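Local coordinates for DUF2235 domain-containing protein (Pseudomonas aeruginosa, PDB 4O5P) that probably hydrolyses phospholipids as an effector of the type VI secretion system, with membranes as its likely target, at residues A[158-163]-A[224-229]; A[212-217]-A[268-273]; A[513-518]-A[545-550]; A[697-702]-A[784-789]; A[705-710]-A[767-772]. All blocks are in the same frame, centred on the assembly; numbering follows the deposited sequence.

How the contacts relate
The five contacts fall into three regions. Contacts 1 and 2 touch, with centres 8 Å apart, on the same sheet of the probable alpha/beta-hydrolase domain. Their strands, 225-236 and 270-280, are parallel neighbours. The strands end just before Ser237 and Asp281, which with His379 have the geometry of a catalytic triad, consistent with the active site of such a hydrolase. Contacts 4 and 5 also touch, 8 Å between centres, in the C-terminal region; contact 5 is nested in the chain loop that contact 4 closes. Contact 3 joins two helices about 50 Å from contact 1 and about 46 Å from contact 4, centre to centre.

Contact 1 of 5, residues A[158-163]-A[224-229]; sequences FYTLLK and PHILAM
Ile226 is the residue of 224-229 that meets 158-163, where it touches Thr160 and Leu161. The segment begins at Pro224, which follows a cis peptide bond. Its carbonyl O accepts a hydrogen bond from Arg217 NH2, and this ties the start of the strand to helix 195-219. His225 opens the strand. Its backbone bonds to Cys61 and Lys63, and its ring meets that of Phe41 at about 50°.

Ile226 comes next and points toward the helix. CG1 lies beside the backbone N and anti to the carbonyl carbon; this chi1 of -53° sets CG1 on the helix side, and the bend at chi2 (-51°) brings CD1 to Thr160. The side chains of Thr160 and Ile226 meet tip to tip, with Thr160 CG2 3.7 Å from Ile226 CD1. Leu161 comes in obliquely, its CD2 4.1 Å from Ile226 CG1. All of this is apolar contact. Thr160 OG1 lies beside the backbone N and bonds the carbonyl O of Ala156, while CG2, anti to the N, faces Ile226. The polar atom is thereby satisfied inside the helix. The buried area is small, 94 Å².

Leu227 and Ala228 continue the pairing with strand 62-71, through Lys63 and Ile65. Met229, a selenomethionine, bonds by its backbone to Pro271 on the other side.

Strand 225-236 therefore runs between strands 62-71 and 270-280, parallel to both. The last turn of helix 139-162 lies over it, and Leu214 and Arg217 of helix 195-219 also touch Ile226 and Leu161.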
# COMPACT_ATOMS: atom_id res chain seq x y z
N PHE A 158 1.95 -19.84 20.73
CA PHE A 158 0.93 -20.29 21.67
C PHE A 158 0.36 -21.63 21.23
O PHE A 158 0.19 -22.53 22.05
CB PHE A 158 -0.19 -19.24 21.72
CG PHE A 158 -1.16 -19.41 22.85
CD1 PHE A 158 -0.83 -18.96 24.13
CD2 PHE A 158 -2.42 -19.95 22.64
CE1 PHE A 158 -1.71 -19.09 25.18
CE2 PHE A 158 -3.32 -20.09 23.69
CZ PHE A 158 -2.97 -19.65 24.96
N TYR A 159 0.07 -21.77 19.94
CA TYR A 159 -0.44 -23.04 19.44
C TYR A 159 0.66 -24.08 19.46
O TYR A 159 0.40 -25.25 19.75
CB TYR A 159 -0.98 -22.92 18.01
CG TYR A 159 -1.67 -24.19 17.52
CD1 TYR A 159 -0.94 -25.21 16.91
CD2 TYR A 159 -3.03 -24.36 17.68
CE1 TYR A 159 -1.57 -26.36 16.47
CE2 TYR A 159 -3.67 -25.50 17.24
CZ TYR A 159 -2.93 -26.49 16.64
OH TYR A 159 -3.57 -27.63 16.21
N THR A 160 1.87 -23.66 19.12
CA THR A 160 2.99 -24.59 19.10
C THR A 160 3.14 -25.27 20.46
O THR A 160 3.28 -26.48 20.54
CB THR A 160 4.29 -23.90 18.70
OG1 THR A 160 4.16 -23.37 17.37
CG2 THR A 160 5.43 -24.89 18.71
N LEU A 161 3.06 -24.48 21.54
CA LEU A 161 3.31 -25.00 22.89
C LEU A 161 2.07 -25.59 23.57
O LEU A 161 2.16 -26.65 24.20
CB LEU A 161 3.91 -23.89 23.77
CG LEU A 161 5.24 -23.33 23.25
CD1 LEU A 161 5.68 -22.08 24.01
CD2 LEU A 161 6.31 -24.39 23.34
N LEU A 162 0.93 -24.93 23.44
CA LEU A 162 -0.25 -25.29 24.22
C LEU A 162 -1.40 -25.93 23.44
O LEU A 162 -2.43 -26.27 24.03
CB LEU A 162 -0.76 -24.07 24.97
CG LEU A 162 0.05 -23.68 26.21
CD1 LEU A 162 0.21 -22.17 26.29
CD2 LEU A 162 -0.64 -24.23 27.45
N LYS A 163 -1.25 -26.06 22.12
CA LYS A 163 -2.27 -26.69 21.28
C LYS A 163 -3.64 -26.01 21.30
O LYS A 163 -4.67 -26.64 21.07
CB LYS A 163 -2.40 -28.18 21.61
CG LYS A 163 -1.08 -28.94 21.58
CD LYS A 163 -0.31 -28.70 20.27
CE LYS A 163 1.04 -29.40 20.31
NZ LYS A 163 1.86 -29.15 19.08
N PRO A 224 8.90 -31.95 20.97
CA PRO A 224 10.03 -31.43 20.19
C PRO A 224 10.71 -30.21 20.84
O PRO A 224 10.03 -29.40 21.46
CB PRO A 224 9.38 -31.00 18.86
CG PRO A 224 7.89 -31.39 18.98
CD PRO A 224 7.62 -31.48 20.43
N HIS A 225 12.04 -30.10 20.69
CA HIS A 225 12.74 -28.88 21.10
C HIS A 225 12.43 -27.75 20.11
O HIS A 225 12.79 -27.84 18.94
CB HIS A 225 14.25 -29.09 21.15
CG HIS A 225 14.73 -29.88 22.33
ND1 HIS A 225 14.01 -30.91 22.89
CD2 HIS A 225 15.88 -29.79 23.05
CE1 HIS A 225 14.69 -31.43 23.90
NE2 HIS A 225 15.82 -30.77 24.02
N ILE A 226 11.77 -26.69 20.59
CA ILE A 226 11.46 -25.53 19.75
C ILE A 226 12.69 -24.67 19.54
O ILE A 226 13.26 -24.15 20.50
CB ILE A 226 10.32 -24.69 20.35
CG1 ILE A 226 9.10 -25.57 20.64
CG2 ILE A 226 9.93 -23.57 19.41
CD1 ILE A 226 8.68 -26.42 19.47
N LEU A 227 13.09 -24.50 18.28
CA LEU A 227 14.40 -23.95 17.97
C LEU A 227 14.44 -22.47 17.61
O LEU A 227 15.31 -21.74 18.08
CB LEU A 227 15.04 -24.74 16.82
CG LEU A 227 15.48 -26.15 17.17
CD1 LEU A 227 16.06 -26.83 15.95
CD2 LEU A 227 16.50 -26.10 18.29
N ALA A 228 13.52 -22.04 16.74
CA ALA A 228 13.58 -20.68 16.23
C ALA A 228 12.28 -20.27 15.59
O ALA A 228 11.36 -21.08 15.43
CB ALA A 228 14.72 -20.52 15.21
N MSE A 229 12.23 -19.00 15.22
CA MSE A 229 11.12 -18.46 14.48
C MSE A 229 11.62 -17.76 13.24
O MSE A 229 12.42 -16.84 13.32
CB MSE A 229 10.34 -17.49 15.36
CG MSE A 229 9.56 -18.27 16.38
SE MSE A 229 8.33 -17.33 17.44
CE MSE A 229 7.56 -16.04 16.14

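Contact 2 of 5, residues A[212-217]-A[268-273]; sequences EKLRQR and AGLPIS
Leu214 and Leu270 both carry CG beside the backbone N and anti to the carbonyl carbon (chi1 -77° and -67°). In Leu214 this directs CD1 at the chain around Ala268. In Leu270 it swings the isobutyl group round to the helix. The two side chains cross at about a right angle. One methyl does the touching: Leu214 CD1 lies 3.7 Å from Leu270 CG, and 3.9 Å from Leu270 CD1. The same Leu214 CD1 also rests 3.5 Å from the carbonyl O of Ala268.

Ala268 and Gly269 both have positive phi. They form the tight link of a beta hairpin between strands 266-267 and 270-280, and the helix packs on this corner. No hydrogen bond joins the two segments. On the helix itself, Gln216 NE2 makes a nearly straight bond of 3.2 Å to Glu212 OE1. The NE2 comes from the anti side of OE1, tilted 24° out of the carboxylate plane.

Strand 270-280 pairs in parallel with strand 225-236, and Leu270 touches Ile226 and Met229 there. Helix 139-162 lies alongside, with Leu157 against Leu270 and Leu162 against Lys213.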
# COMPACT_ATOMS: atom_id res chain seq x y z
N GLU A 212 8.40 -18.84 29.68
CA GLU A 212 8.32 -19.72 30.85
C GLU A 212 8.05 -21.15 30.41
O GLU A 212 8.69 -22.08 30.90
CB GLU A 212 7.17 -19.29 31.78
CG GLU A 212 7.49 -19.24 33.28
CD GLU A 212 8.45 -20.32 33.75
OE1 GLU A 212 8.00 -21.44 34.10
OE2 GLU A 212 9.67 -20.05 33.79
N LYS A 213 7.07 -21.32 29.51
CA LYS A 213 6.79 -22.65 28.96
C LYS A 213 8.00 -23.26 28.26
O LYS A 213 8.29 -24.45 28.42
CB LYS A 213 5.61 -22.61 28.01
CG LYS A 213 4.34 -22.00 28.59
CD LYS A 213 3.64 -22.93 29.60
CE LYS A 213 2.12 -22.64 29.67
NZ LYS A 213 1.43 -23.49 30.70
N LEU A 214 8.71 -22.43 27.49
CA LEU A 214 9.88 -22.91 26.75
C LEU A 214 10.96 -23.31 27.75
O LEU A 214 11.65 -24.31 27.55
CB LEU A 214 10.38 -21.84 25.78
CG LEU A 214 9.53 -21.74 24.52
CD1 LEU A 214 9.80 -20.45 23.74
CD2 LEU A 214 9.75 -22.97 23.63
N ARG A 215 11.10 -22.55 28.82
CA ARG A 215 11.98 -22.93 29.90
C ARG A 215 11.61 -24.31 30.47
O ARG A 215 12.47 -25.17 30.61
CB ARG A 215 11.94 -21.88 31.00
CG ARG A 215 12.85 -22.20 32.17
CD ARG A 215 12.68 -21.18 33.29
NE ARG A 215 13.97 -20.59 33.66
CZ ARG A 215 14.20 -19.28 33.74
NH1 ARG A 215 13.23 -18.41 33.49
NH2 ARG A 215 15.41 -18.85 34.09
N GLN A 216 10.33 -24.52 30.77
CA GLN A 216 9.91 -25.79 31.36
C GLN A 216 10.28 -26.96 30.45
O GLN A 216 10.80 -27.99 30.91
CB GLN A 216 8.39 -25.80 31.61
CG GLN A 216 7.92 -24.93 32.77
CD GLN A 216 6.40 -24.79 32.79
OE1 GLN A 216 5.68 -25.70 32.38
NE2 GLN A 216 5.91 -23.65 33.26
N ARG A 217 10.01 -26.79 29.16
CA ARG A 217 10.19 -27.86 28.18
C ARG A 217 11.65 -28.17 28.01
O ARG A 217 12.01 -29.33 27.81
CB ARG A 217 9.60 -27.46 26.82
CG ARG A 217 8.13 -27.18 26.86
CD ARG A 217 7.62 -26.78 25.50
NE ARG A 217 7.42 -27.93 24.62
CZ ARG A 217 8.24 -28.26 23.63
NH1 ARG A 217 9.31 -27.50 23.39
NH2 ARG A 217 7.99 -29.31 22.87
N ALA A 268 10.56 -14.24 22.92
CA ALA A 268 10.35 -15.18 24.03
C ALA A 268 11.51 -16.19 24.15
O ALA A 268 11.30 -17.38 24.37
CB ALA A 268 9.01 -15.88 23.87
N GLY A 269 12.74 -15.70 23.98
CA GLY A 269 13.92 -16.53 24.13
C GLY A 269 14.42 -17.12 22.82
O GLY A 269 15.61 -17.42 22.69
N LEU A 270 13.49 -17.27 21.87
CA LEU A 270 13.77 -17.95 20.61
C LEU A 270 14.38 -16.99 19.59
O LEU A 270 13.88 -15.88 19.41
CB LEU A 270 12.46 -18.48 20.01
CG LEU A 270 11.68 -19.61 20.67
CD1 LEU A 270 10.35 -19.79 19.94
CD2 LEU A 270 12.47 -20.92 20.66
N PRO A 271 15.46 -17.43 18.91
CA PRO A 271 16.00 -16.65 17.79
C PRO A 271 14.89 -16.38 16.80
O PRO A 271 14.05 -17.27 16.57
CB PRO A 271 17.02 -17.61 17.16
CG PRO A 271 17.43 -18.52 18.27
CD PRO A 271 16.20 -18.69 19.13
N ILE A 272 14.87 -15.17 16.24
CA ILE A 272 13.85 -14.80 15.26
C ILE A 272 14.49 -14.03 14.12
O ILE A 272 15.37 -13.17 14.33
CB ILE A 272 12.70 -13.96 15.90
CG1 ILE A 272 11.57 -13.72 14.89
CG2 ILE A 272 13.23 -12.65 16.49
CD1 ILE A 272 10.34 -13.06 15.53
N SER A 273 14.05 -14.32 12.90
CA SER A 273 14.53 -13.59 11.74
C SER A 273 13.43 -13.49 10.69
O SER A 273 12.56 -14.34 10.62
CB SER A 273 15.72 -14.33 11.15
OG SER A 273 15.31 -15.55 10.56

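Contact 3 of 5, residues A[513-518]-A[545-550]; sequences WEALHK and DRNVAL
Leu516 and Asn547 come closest where helices 507-528 and 538-550, consecutive in the chain, pack as a steeply crossed helix pair in the C-terminal region. The axes of the two short segments approach to 9.2 Å, and their N-to-C directions differ by 124°. The pair is thus nearer antiparallel than parallel. The CA atoms of Leu516 and Asn547 are 6.9 Å apart, a fairly close backbone approach.

Leu516 and Asn547 carry most of the contact. The leucine slides past Asn547 in the opposite direction, so the two side chains lie alongside each other. Its CG and CD2 both sit on the aliphatic part of the asparagine; Leu516 CD2 is 3.6 Å from Asn547 CB. The other methyl, Leu516 CD1, reaches the backbone and stands 3.9 Å from Asn547 O. Leu516 CD2 also meets Val548 CG2 at 3.8 Å, with these two side chains crossing at about a right angle. In Val548, CG2 is the branch beside the backbone N, while CG1 is anti to it (chi1 176°).

The amide end of Asn547 extends beyond the leucine. Its ND2 comes 3.7 Å from Ala515 CB, a van der Waals contact. No hydrogen bond crosses between the segments. Asn547 also touches Ala512, one turn before Leu516.

Other faces of helix 507-528 serve different neighbours. His517 NE2 bonds the carbonyl O of Arg561, and the rings of Trp513 and Phe566 meet nearly parallel. A salt bridge spans one turn: Lys518 NZ is 2.8 Å from Glu514 OE2, from its anti side and 18° out of the carboxylate plane.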
# COMPACT_ATOMS: atom_id res chain seq x y z
N TRP A 513 -27.93 -1.90 -6.91
CA TRP A 513 -26.79 -2.49 -6.21
C TRP A 513 -26.27 -1.58 -5.11
O TRP A 513 -26.03 -2.03 -3.99
CB TRP A 513 -25.64 -2.82 -7.18
CG TRP A 513 -25.81 -4.10 -7.96
CD1 TRP A 513 -26.00 -4.23 -9.31
CD2 TRP A 513 -25.77 -5.44 -7.43
NE1 TRP A 513 -26.09 -5.56 -9.65
CE2 TRP A 513 -25.95 -6.32 -8.52
CE3 TRP A 513 -25.61 -5.98 -6.15
CZ2 TRP A 513 -25.97 -7.70 -8.36
CZ3 TRP A 513 -25.64 -7.35 -6.00
CH2 TRP A 513 -25.83 -8.19 -7.10
N GLU A 514 -26.10 -0.30 -5.42
CA GLU A 514 -25.62 0.63 -4.38
C GLU A 514 -26.54 0.71 -3.15
O GLU A 514 -26.08 0.55 -2.01
CB GLU A 514 -25.33 2.01 -4.96
CG GLU A 514 -25.05 3.09 -3.91
CD GLU A 514 -23.95 2.73 -2.91
OE1 GLU A 514 -23.04 1.94 -3.24
OE2 GLU A 514 -23.99 3.26 -1.78
N ALA A 515 -27.84 0.93 -3.36
CA ALA A 515 -28.74 1.07 -2.22
C ALA A 515 -28.87 -0.24 -1.41
O ALA A 515 -28.95 -0.20 -0.15
CB ALA A 515 -30.10 1.59 -2.67
N LEU A 516 -28.87 -1.38 -2.11
CA LEU A 516 -28.88 -2.69 -1.45
C LEU A 516 -27.62 -2.88 -0.60
O LEU A 516 -27.69 -3.36 0.54
CB LEU A 516 -28.95 -3.82 -2.48
CG LEU A 516 -30.21 -3.97 -3.33
CD1 LEU A 516 -30.05 -5.05 -4.40
CD2 LEU A 516 -31.40 -4.26 -2.44
N HIS A 517 -26.48 -2.52 -1.17
CA HIS A 517 -25.19 -2.59 -0.49
C HIS A 517 -25.23 -1.73 0.76
O HIS A 517 -24.86 -2.18 1.83
CB HIS A 517 -24.07 -2.13 -1.43
CG HIS A 517 -22.69 -2.40 -0.91
ND1 HIS A 517 -21.96 -1.47 -0.19
CD2 HIS A 517 -21.88 -3.49 -1.03
CE1 HIS A 517 -20.78 -1.98 0.12
NE2 HIS A 517 -20.71 -3.20 -0.38
N LYS A 518 -25.68 -0.49 0.60
CA LYS A 518 -25.77 0.48 1.69
C LYS A 518 -26.53 -0.12 2.87
O LYS A 518 -25.98 -0.24 3.99
CB LYS A 518 -26.47 1.75 1.19
CG LYS A 518 -26.26 3.00 2.05
CD LYS A 518 -26.92 4.26 1.44
CE LYS A 518 -26.14 4.83 0.24
NZ LYS A 518 -26.48 4.23 -1.10
N ASP A 545 -37.18 -3.93 -2.37
CA ASP A 545 -37.71 -4.96 -3.26
C ASP A 545 -37.68 -4.60 -4.76
O ASP A 545 -37.45 -5.48 -5.61
CB ASP A 545 -39.12 -5.35 -2.82
CG ASP A 545 -39.17 -5.82 -1.38
OD1 ASP A 545 -38.24 -6.56 -0.97
OD2 ASP A 545 -40.12 -5.45 -0.66
N ARG A 546 -37.88 -3.32 -5.08
CA ARG A 546 -37.62 -2.82 -6.44
C ARG A 546 -36.20 -3.18 -6.85
O ARG A 546 -35.96 -3.66 -7.97
CB ARG A 546 -37.74 -1.29 -6.51
CG ARG A 546 -39.16 -0.73 -6.54
CD ARG A 546 -39.16 0.72 -7.01
NE ARG A 546 -39.05 1.70 -5.93
CZ ARG A 546 -40.07 2.07 -5.15
NH1 ARG A 546 -41.27 1.51 -5.27
NH2 ARG A 546 -39.88 2.98 -4.21
N ASN A 547 -35.27 -2.95 -5.94
CA ASN A 547 -33.84 -3.15 -6.18
C ASN A 547 -33.48 -4.62 -6.34
O ASN A 547 -32.74 -5.00 -7.26
CB ASN A 547 -33.03 -2.50 -5.06
CG ASN A 547 -33.10 -1.00 -5.10
OD1 ASN A 547 -33.30 -0.41 -6.16
ND2 ASN A 547 -32.96 -0.36 -3.94
N VAL A 548 -34.00 -5.44 -5.44
CA VAL A 548 -33.83 -6.89 -5.49
C VAL A 548 -34.41 -7.43 -6.79
O VAL A 548 -33.97 -8.45 -7.30
CB VAL A 548 -34.49 -7.56 -4.28
CG1 VAL A 548 -34.41 -9.08 -4.37
CG2 VAL A 548 -33.83 -7.08 -3.00
N ALA A 549 -35.40 -6.72 -7.34
CA ALA A 549 -35.97 -7.12 -8.62
C ALA A 549 -35.08 -6.68 -9.79
O ALA A 549 -34.94 -7.40 -10.78
CB ALA A 549 -37.39 -6.58 -8.77
N LEU A 550 -34.49 -5.49 -9.67
CA LEU A 550 -33.61 -4.96 -10.70
C LEU A 550 -32.36 -5.83 -10.93
O LEU A 550 -31.76 -5.79 -12.00
CB LEU A 550 -33.25 -3.50 -10.41
CG LEU A 550 -34.42 -2.51 -10.53
CD1 LEU A 550 -34.15 -1.19 -9.81
CD2 LEU A 550 -34.79 -2.27 -11.99

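Contact 4 of 5, residues A[697-702]-A[784-789]; sequences LSVLAT and EQIGQL
Thr702 OG1 is hydrogen-bonded to Thr610 OG1 on the neighbouring strand 609-614, while the methyl of the same threonine faces Ile786. OG1 lies anti to the backbone N (chi1 -170°). That leaves CG2 between the backbone N and the carbonyl carbon, on the side of the helix. Thr702 CG2 is 3.6 Å from Ile786 CG2, and it also lies 3.9 Å from Ile786 CB. The two side chains pass at a slant.

Ile786 divides its branches between two strand residues. Its short branch, CG2, takes Thr702. Its long branch is extended (chi2 167°) and reaches Val699 tip to tip. Ile786 CD1 lies 3.7 Å from Val699 CG1 and 4.0 Å from Val699 CG2, and so abuts both methyls of the valine.

Val699 and Thr702 can both face the helix because the strand is irregular between them. Leu700 and Ala701 both lie opposite Val611, which makes a classic beta bulge, and the chain turns a corner at Leu700. The side chains of Leu700 and Ala701 point away from the helix. This strand is an inner one of a four-strand antiparallel sheet, flanked by 609-614 and 705-706. A backbone bond from Val707 N to Leu700 O joins it to the chain at the end of the latter.

All three touching residues are buried. Val783 of helix 779-787 also packs on Val699 and Thr702. Leu772 and Val707 touch Ile786 as well. Ser698 OG is held by the carbonyl O of Arg773.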
# COMPACT_ATOMS: atom_id res chain seq x y z
N LEU A 697 8.98 19.29 -1.86
CA LEU A 697 7.71 19.30 -1.17
C LEU A 697 7.73 20.33 -0.06
O LEU A 697 8.79 20.64 0.49
CB LEU A 697 7.42 17.94 -0.56
CG LEU A 697 7.31 16.72 -1.48
CD1 LEU A 697 7.13 15.48 -0.61
CD2 LEU A 697 6.12 16.89 -2.41
N SER A 698 6.55 20.86 0.25
CA SER A 698 6.37 21.79 1.35
C SER A 698 5.37 21.15 2.29
O SER A 698 4.32 20.70 1.84
CB SER A 698 5.82 23.11 0.83
OG SER A 698 5.40 23.95 1.89
N VAL A 699 5.67 21.12 3.59
CA VAL A 699 4.74 20.48 4.52
C VAL A 699 3.55 21.40 4.74
O VAL A 699 3.72 22.55 5.15
CB VAL A 699 5.38 20.15 5.88
CG1 VAL A 699 4.35 19.53 6.79
CG2 VAL A 699 6.57 19.20 5.69
N LEU A 700 2.36 20.90 4.45
CA LEU A 700 1.15 21.69 4.64
C LEU A 700 0.55 21.35 5.99
O LEU A 700 0.06 22.22 6.72
CB LEU A 700 0.14 21.37 3.53
CG LEU A 700 -1.11 22.23 3.39
CD1 LEU A 700 -0.73 23.69 3.14
CD2 LEU A 700 -1.96 21.67 2.24
N ALA A 701 0.61 20.06 6.32
CA ALA A 701 0.06 19.58 7.59
C ALA A 701 0.78 18.32 8.04
O ALA A 701 1.08 17.44 7.23
CB ALA A 701 -1.43 19.33 7.45
N THR A 702 1.05 18.22 9.33
CA THR A 702 1.72 17.05 9.88
C THR A 702 1.57 17.07 11.39
O THR A 702 1.30 18.14 11.97
CB THR A 702 3.22 17.02 9.51
OG1 THR A 702 3.77 15.75 9.86
CG2 THR A 702 3.97 18.11 10.24
N GLU A 784 10.02 15.59 10.71
CA GLU A 784 10.61 15.36 12.04
C GLU A 784 10.75 16.68 12.80
O GLU A 784 10.33 16.79 13.96
CB GLU A 784 11.98 14.69 11.92
CG GLU A 784 12.42 13.87 13.14
CD GLU A 784 12.86 14.73 14.32
OE1 GLU A 784 12.95 14.20 15.45
OE2 GLU A 784 13.12 15.94 14.11
N GLN A 785 11.32 17.69 12.14
CA GLN A 785 11.57 18.98 12.77
C GLN A 785 10.29 19.63 13.27
O GLN A 785 10.25 20.22 14.37
CB GLN A 785 12.30 19.91 11.80
CG GLN A 785 12.51 21.33 12.34
CD GLN A 785 13.33 22.20 11.43
OE1 GLN A 785 13.68 21.81 10.30
NE2 GLN A 785 13.65 23.40 11.89
N ILE A 786 9.23 19.52 12.48
CA ILE A 786 7.96 20.12 12.87
C ILE A 786 7.39 19.35 14.05
O ILE A 786 6.90 19.95 15.01
CB ILE A 786 6.97 20.14 11.70
CG1 ILE A 786 7.51 21.04 10.59
CG2 ILE A 786 5.61 20.62 12.15
CD1 ILE A 786 6.77 20.87 9.28
N GLY A 787 7.47 18.02 13.98
CA GLY A 787 6.93 17.18 15.05
C GLY A 787 7.59 17.45 16.39
O GLY A 787 7.01 17.18 17.44
N GLN A 788 8.81 17.99 16.35
CA GLN A 788 9.57 18.30 17.58
C GLN A 788 9.15 19.63 18.19
O GLN A 788 9.48 19.93 19.35
CB GLN A 788 11.07 18.31 17.29
CG GLN A 788 11.67 16.93 17.02
CD GLN A 788 11.52 16.01 18.21
OE1 GLN A 788 10.69 15.10 18.22
NE2 GLN A 788 12.33 16.25 19.24
N LEU A 789 8.43 20.44 17.42
CA LEU A 789 8.05 21.76 17.88
C LEU A 789 6.75 21.70 18.67
O LEU A 789 5.94 20.77 18.49
CB LEU A 789 7.93 22.73 16.71
CG LEU A 789 9.30 23.16 16.17
CD1 LEU A 789 9.17 23.91 14.85
CD2 LEU A 789 10.03 24.01 17.22

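Contact 5 of 5, residues A[705-710]-A[767-772]; sequences RVVGVG and AALDNL
Val707 and Leu769 make the main apolar contact, one side chain sliding past the other in opposite directions. Val707 CG1 and Leu769 CD1 are 3.5 Å apart, tighter than usual for two carbons. Leu769 holds CG anti to the backbone N (chi1 -167°), which points its two methyls at the loop. They are shared out: CD1 goes to Val707, while Leu769 CD2 lies over the backbone, 3.7 Å from Gly708 CA. Leu769 CD1 also passes 3.9 Å from Gly708 N. Gly708 has no side chain, and the leucine rests on its bare CA. A CB there would crowd both Leu769 CD2 and the carbonyl O of Val707.

The polar interactions are backbone bonds that shape each partner. Residues 706-709 form a type II beta turn, closed by Val709 N to Val706 O at 3.0 Å. Gly708 is the third residue of this turn, with the positive phi (96°) expected there. On the other side, the short helix is held by Asn771 N to Ala767 O at 2.9 Å and Leu772 N to Ala768 O at 3.0 Å. No hydrogen bond passes between the segments. The backbone of Gly708, in the turn, pairs with Val764, and that of Gly710, just after it, with Pro762.

Strand 705-706 is an outermost strand of the antiparallel sheet, and the turn carries the chain on from it. Val706 packs on Val716 and Leu718 of strand 715-723. Helix 767-772 lies over the turn. Helix 779-787 flanks it, where Gln785 touches Leu772 and Lys782 NZ bonds the carbonyl O of Asn771.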
# COMPACT_ATOMS: atom_id res chain seq x y z
N ARG A 705 -1.35 19.01 12.95
CA ARG A 705 -1.62 20.43 12.77
C ARG A 705 -1.44 20.87 11.33
O ARG A 705 -0.71 20.25 10.56
CB ARG A 705 -0.73 21.27 13.67
CG ARG A 705 0.77 21.15 13.43
CD ARG A 705 1.45 21.63 14.70
NE ARG A 705 2.90 21.70 14.66
CZ ARG A 705 3.69 21.02 15.48
NH1 ARG A 705 3.18 20.19 16.38
NH2 ARG A 705 5.01 21.17 15.39
N VAL A 706 -2.11 21.95 10.97
CA VAL A 706 -1.81 22.60 9.71
C VAL A 706 -0.76 23.63 10.04
O VAL A 706 -0.96 24.46 10.94
CB VAL A 706 -3.04 23.28 9.11
CG1 VAL A 706 -2.68 23.91 7.77
CG2 VAL A 706 -4.16 22.29 8.95
N VAL A 707 0.37 23.58 9.34
CA VAL A 707 1.47 24.48 9.61
C VAL A 707 1.02 25.93 9.47
O VAL A 707 0.49 26.33 8.42
CB VAL A 707 2.65 24.22 8.68
CG1 VAL A 707 3.72 25.28 8.86
CG2 VAL A 707 3.21 22.82 8.92
N GLY A 708 1.23 26.72 10.52
CA GLY A 708 0.87 28.13 10.48
C GLY A 708 -0.49 28.44 11.06
O GLY A 708 -0.81 29.61 11.30
N VAL A 709 -1.30 27.40 11.28
CA VAL A 709 -2.62 27.59 11.88
C VAL A 709 -2.52 27.60 13.42
O VAL A 709 -2.10 26.62 14.04
CB VAL A 709 -3.63 26.52 11.38
CG1 VAL A 709 -4.94 26.63 12.12
CG2 VAL A 709 -3.86 26.67 9.89
N GLY A 710 -2.89 28.73 14.02
CA GLY A 710 -2.65 28.95 15.43
C GLY A 710 -3.64 28.29 16.39
O GLY A 710 -3.77 28.71 17.55
N ALA A 767 9.77 34.17 9.57
CA ALA A 767 10.95 33.44 9.10
C ALA A 767 11.01 31.97 9.50
O ALA A 767 11.24 31.11 8.65
CB ALA A 767 12.22 34.15 9.57
N ALA A 768 10.83 31.68 10.79
CA ALA A 768 10.95 30.30 11.28
C ALA A 768 9.92 29.42 10.59
O ALA A 768 10.23 28.33 10.10
CB ALA A 768 10.78 30.26 12.80
N LEU A 769 8.69 29.93 10.53
CA LEU A 769 7.60 29.25 9.84
C LEU A 769 7.86 29.09 8.34
O LEU A 769 7.55 28.05 7.76
CB LEU A 769 6.30 30.01 10.05
CG LEU A 769 5.11 29.16 9.63
CD1 LEU A 769 4.92 28.03 10.65
CD2 LEU A 769 3.86 30.00 9.46
N ASP A 770 8.42 30.11 7.71
CA ASP A 770 8.81 29.98 6.31
C ASP A 770 9.85 28.87 6.13
O ASP A 770 9.87 28.17 5.11
CB ASP A 770 9.39 31.29 5.77
CG ASP A 770 8.36 32.39 5.65
OD1 ASP A 770 7.15 32.15 5.89
OD2 ASP A 770 8.77 33.52 5.30
N ASN A 771 10.73 28.70 7.12
CA ASN A 771 11.74 27.65 7.02
C ASN A 771 11.10 26.29 7.15
O ASN A 771 11.46 25.35 6.43
CB ASN A 771 12.84 27.82 8.06
CG ASN A 771 13.74 26.60 8.13
OD1 ASN A 771 13.72 25.85 9.11
ND2 ASN A 771 14.51 26.37 7.07
N LEU A 772 10.14 26.17 8.06
CA LEU A 772 9.45 24.90 8.24
C LEU A 772 8.70 24.50 6.97
O LEU A 772 8.62 23.32 6.64
CB LEU A 772 8.48 24.96 9.41
CG LEU A 772 9.14 25.14 10.79
CD1 LEU A 772 8.07 25.36 11.84
CD2 LEU A 772 10.01 23.94 11.14